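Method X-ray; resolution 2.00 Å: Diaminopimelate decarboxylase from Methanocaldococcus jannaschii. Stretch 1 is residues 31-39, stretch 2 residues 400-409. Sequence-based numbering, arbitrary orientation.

Stretch 1, residues 31-39: PLYVMSEEQ
Stretch 2 (400-409) RPRMVLTSKK

What binds the two stretches most firmly? They lie side by side as parallel strands, residues 32-36 against a strand ending at Ser 407, with axes 4.7 Å apart at closest approach and N-to-C directions 24° apart. The backbone bonds to stretch 2 all come from the odd residues Tyr 33, Met 35 and Glu 37. Tyr 33 N donates to Arg 402 O at 3.2 Å, and Val 404 N returns a bond to Tyr 33 O at 2.9 Å. Met 35 N then donates to Val 404 O at 2.8 Å, Thr 406 N to Met 35 O at 2.9 Å, and Glu 37 N to Thr 406 O at 2.9 Å. All five are nearly straight, with angles at hydrogen of 160° to 176°. The register pairs Tyr 33 with Met 403 (CA to CA 4.4 Å), Val 34 with Val 404 (5.0 Å), Met 35 with Leu 405 (4.8 Å) and Ser 36 with Thr 406 (5.1 Å). Both backbones are extended, phi/psi being -90/136 at Tyr 33, -112/127 at Met 35, -124/158 at Val 404 and -114/124 at Leu 405.

How is the ladder closed where stretch 1 turns into a helix? Glu 37, at phi/psi -64/-43, begins the helix, and Ser 36 caps it: with chi1 t, its OG accepts from Gln 39 N at 3.0 Å. Glu 37 points toward stretch 2 with chi1 and chi2 both t, an extended reach that lets OE2 accept from Ser 407 OG at 2.8 Å. Ser 407, also chi1 t, uses the same OG to accept from Lys 409 N at 3.1 Å. One water donates to Glu 37 OE2 (2.7 Å) and accepts from Lys 408 N (2.9 Å); a second accepts from Glu 38 N (2.9 Å) and donates to Thr 406 O (2.9 Å). Farther out, Glu 38 OE1 and Lys 408 NZ form a long salt bridge at 3.7 Å, whose long, flexible side chains suit an exposed margin.

Which side chains pack on the face carrying Tyr 33 and Met 35? Tyr 33 (chi1 -89°, chi2 -84°) sets its CB 3.6 Å from Met 403 CG, while Met 403 SD lies obliquely 4.5 Å from the ring centroid. Pro 401 CG meets the ring edge, 3.7 Å from Tyr 33 CD2. Met 35, m at all three chi angles, has its CB 4.1 Å from CD1 of Leu 405, a t,p leucine.

What fills the other face, and how much is buried? Val 34 (t) and Val 404 (m) bring their CG2 atoms within 3.9 Å, beta-branched residues being at home in extended strands and their apolar side chains in this buried setting. Val 34 CG1 also lies 3.6 Å from Thr 406 CG2, and Leu 32 CD2, on a t,p side chain, is 4.2 Å from Val 404 CG2. Just before the strand that begins at Leu 32, Pro 31, following a cis peptide, places CG 3.9 Å from Pro 401 CB. Altogether 781 Å² is buried, summed over both stretches.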

# COMPACT_ATOMS: atom_id res chain seq x y z
N PRO A 31 7.74 -15.99 -0.79
CA PRO A 31 6.91 -15.75 -1.98
C PRO A 31 7.77 -15.34 -3.15
O PRO A 31 8.83 -14.77 -2.97
CB PRO A 31 5.96 -14.64 -1.52
CG PRO A 31 6.82 -13.83 -0.60
CD PRO A 31 7.60 -14.90 0.19
N LEU A 32 7.32 -15.61 -4.38
CA LEU A 32 8.14 -15.28 -5.55
C LEU A 32 7.32 -14.74 -6.74
O LEU A 32 6.36 -15.37 -7.14
CB LEU A 32 8.86 -16.57 -6.05
CG LEU A 32 9.82 -16.51 -7.23
CD1 LEU A 32 11.09 -15.84 -6.72
CD2 LEU A 32 10.20 -17.92 -7.75
N TYR A 33 7.75 -13.63 -7.33
CA TYR A 33 7.10 -13.11 -8.54
C TYR A 33 7.84 -13.76 -9.71
O TYR A 33 9.10 -13.83 -9.70
CB TYR A 33 7.29 -11.60 -8.69
CG TYR A 33 6.21 -10.77 -8.02
CD1 TYR A 33 5.01 -10.49 -8.68
CD2 TYR A 33 6.39 -10.23 -6.75
CE1 TYR A 33 4.03 -9.70 -8.10
CE2 TYR A 33 5.38 -9.43 -6.14
CZ TYR A 33 4.21 -9.18 -6.85
OH TYR A 33 3.19 -8.40 -6.35
N VAL A 34 7.10 -14.23 -10.71
CA VAL A 34 7.75 -14.79 -11.91
C VAL A 34 7.18 -13.91 -13.07
O VAL A 34 5.95 -13.79 -13.26
CB VAL A 34 7.34 -16.28 -12.13
CG1 VAL A 34 8.01 -16.88 -13.44
CG2 VAL A 34 7.77 -17.12 -10.89
N MET A 35 8.07 -13.32 -13.85
CA MET A 35 7.64 -12.49 -14.95
C MET A 35 8.02 -13.22 -16.20
O MET A 35 9.20 -13.57 -16.35
CB MET A 35 8.37 -11.13 -14.91
CG MET A 35 7.90 -10.24 -13.72
SD MET A 35 6.11 -9.74 -13.86
CE MET A 35 6.15 -8.62 -15.19
N SER A 36 7.06 -13.42 -17.12
CA SER A 36 7.34 -14.12 -18.40
C SER A 36 7.80 -13.11 -19.45
O SER A 36 7.04 -12.20 -19.88
CB SER A 36 6.07 -14.83 -18.93
OG SER A 36 6.29 -15.28 -20.27
N GLU A 37 9.06 -13.25 -19.89
CA GLU A 37 9.58 -12.34 -20.88
C GLU A 37 8.81 -12.50 -22.18
O GLU A 37 8.48 -11.51 -22.84
CB GLU A 37 11.06 -12.64 -21.14
CG GLU A 37 11.67 -11.80 -22.28
CD GLU A 37 13.15 -12.10 -22.39
OE1 GLU A 37 13.96 -11.37 -21.80
OE2 GLU A 37 13.53 -13.10 -23.02
N GLU A 38 8.52 -13.74 -22.58
CA GLU A 38 7.77 -13.92 -23.84
C GLU A 38 6.34 -13.34 -23.74
O GLU A 38 5.81 -12.79 -24.70
CB GLU A 38 7.71 -15.43 -24.19
CG GLU A 38 6.92 -15.81 -25.47
CD GLU A 38 7.51 -15.26 -26.78
OE1 GLU A 38 8.71 -14.90 -26.85
OE2 GLU A 38 6.73 -15.23 -27.77
N GLN A 39 5.67 -13.48 -22.60
CA GLN A 39 4.34 -12.89 -22.52
C GLN A 39 4.40 -11.34 -22.72
O GLN A 39 3.50 -10.74 -23.33
CB GLN A 39 3.69 -13.19 -21.14
CG GLN A 39 2.25 -12.67 -21.07
CD GLN A 39 1.36 -13.41 -22.08
OE1 GLN A 39 0.89 -12.83 -23.09
NE2 GLN A 39 1.18 -14.69 -21.84
N ARG A 400 10.32 -7.10 0.84
CA ARG A 400 9.66 -7.25 -0.46
C ARG A 400 10.27 -8.50 -1.05
O ARG A 400 11.46 -8.80 -0.84
CB ARG A 400 9.82 -5.99 -1.32
CG ARG A 400 8.80 -4.91 -0.81
CD ARG A 400 9.06 -3.56 -1.40
NE ARG A 400 10.33 -3.00 -0.90
CZ ARG A 400 10.83 -1.84 -1.33
NH1 ARG A 400 10.17 -1.13 -2.24
NH2 ARG A 400 12.00 -1.40 -0.87
N PRO A 401 9.47 -9.25 -1.81
CA PRO A 401 9.93 -10.50 -2.39
C PRO A 401 10.89 -10.50 -3.57
O PRO A 401 11.07 -9.49 -4.26
CB PRO A 401 8.63 -11.16 -2.77
CG PRO A 401 7.85 -9.93 -3.31
CD PRO A 401 8.16 -8.84 -2.38
N ARG A 402 11.46 -11.67 -3.80
CA ARG A 402 12.33 -11.86 -4.96
C ARG A 402 11.43 -11.91 -6.18
O ARG A 402 10.25 -12.18 -6.05
CB ARG A 402 13.01 -13.22 -4.89
CG ARG A 402 14.39 -13.17 -4.29
CD ARG A 402 14.98 -14.57 -4.19
NE ARG A 402 16.43 -14.50 -4.04
CZ ARG A 402 17.22 -15.57 -4.04
NH1 ARG A 402 16.68 -16.81 -4.16
NH2 ARG A 402 18.54 -15.39 -4.00
N MET A 403 12.02 -11.66 -7.36
CA MET A 403 11.32 -11.78 -8.64
C MET A 403 12.31 -12.38 -9.63
O MET A 403 13.49 -11.98 -9.64
CB MET A 403 10.92 -10.43 -9.24
CG MET A 403 10.16 -9.53 -8.27
SD MET A 403 9.02 -8.38 -9.20
CE MET A 403 10.30 -7.39 -10.20
N VAL A 404 11.83 -13.28 -10.50
CA VAL A 404 12.68 -13.85 -11.54
C VAL A 404 11.99 -13.58 -12.88
O VAL A 404 10.76 -13.31 -12.93
CB VAL A 404 12.88 -15.39 -11.40
CG1 VAL A 404 13.73 -15.70 -10.16
CG2 VAL A 404 11.52 -16.13 -11.26
N LEU A 405 12.80 -13.62 -13.94
CA LEU A 405 12.35 -13.44 -15.32
C LEU A 405 12.57 -14.80 -16.02
O LEU A 405 13.69 -15.35 -15.96
CB LEU A 405 13.17 -12.37 -16.05
CG LEU A 405 12.73 -12.12 -17.51
CD1 LEU A 405 11.46 -11.26 -17.62
CD2 LEU A 405 13.86 -11.47 -18.25
N THR A 406 11.51 -15.37 -16.61
CA THR A 406 11.64 -16.63 -17.33
C THR A 406 11.75 -16.18 -18.76
O THR A 406 10.94 -15.39 -19.25
CB THR A 406 10.41 -17.58 -17.15
OG1 THR A 406 9.21 -16.84 -17.41
CG2 THR A 406 10.38 -18.18 -15.76
N SER A 407 12.75 -16.74 -19.44
CA SER A 407 13.12 -16.34 -20.78
C SER A 407 13.63 -17.57 -21.55
O SER A 407 13.97 -18.60 -20.95
CB SER A 407 14.26 -15.31 -20.64
OG SER A 407 15.01 -15.13 -21.82
N LYS A 408 13.63 -17.49 -22.87
CA LYS A 408 14.16 -18.61 -23.64
C LYS A 408 15.64 -18.81 -23.23
O LYS A 408 16.18 -19.92 -23.28
CB LYS A 408 14.07 -18.30 -25.14
CG LYS A 408 12.71 -18.54 -25.69
CD LYS A 408 12.55 -17.94 -27.07
CE LYS A 408 11.24 -18.37 -27.73
NZ LYS A 408 10.12 -18.33 -26.74
N LYS A 409 16.28 -17.73 -22.79
CA LYS A 409 17.70 -17.79 -22.39
C LYS A 409 17.99 -18.46 -21.05
O LYS A 409 19.14 -18.78 -20.76
CB LYS A 409 18.27 -16.39 -22.33
CG LYS A 409 18.05 -15.56 -23.58
CD LYS A 409 19.28 -15.56 -24.40
CE LYS A 409 19.18 -14.58 -25.54
NZ LYS A 409 20.50 -14.68 -26.24
O HOH W 1 12.21 -15.22 -23.99
O HOH W 2 10.04 -16.16 -21.88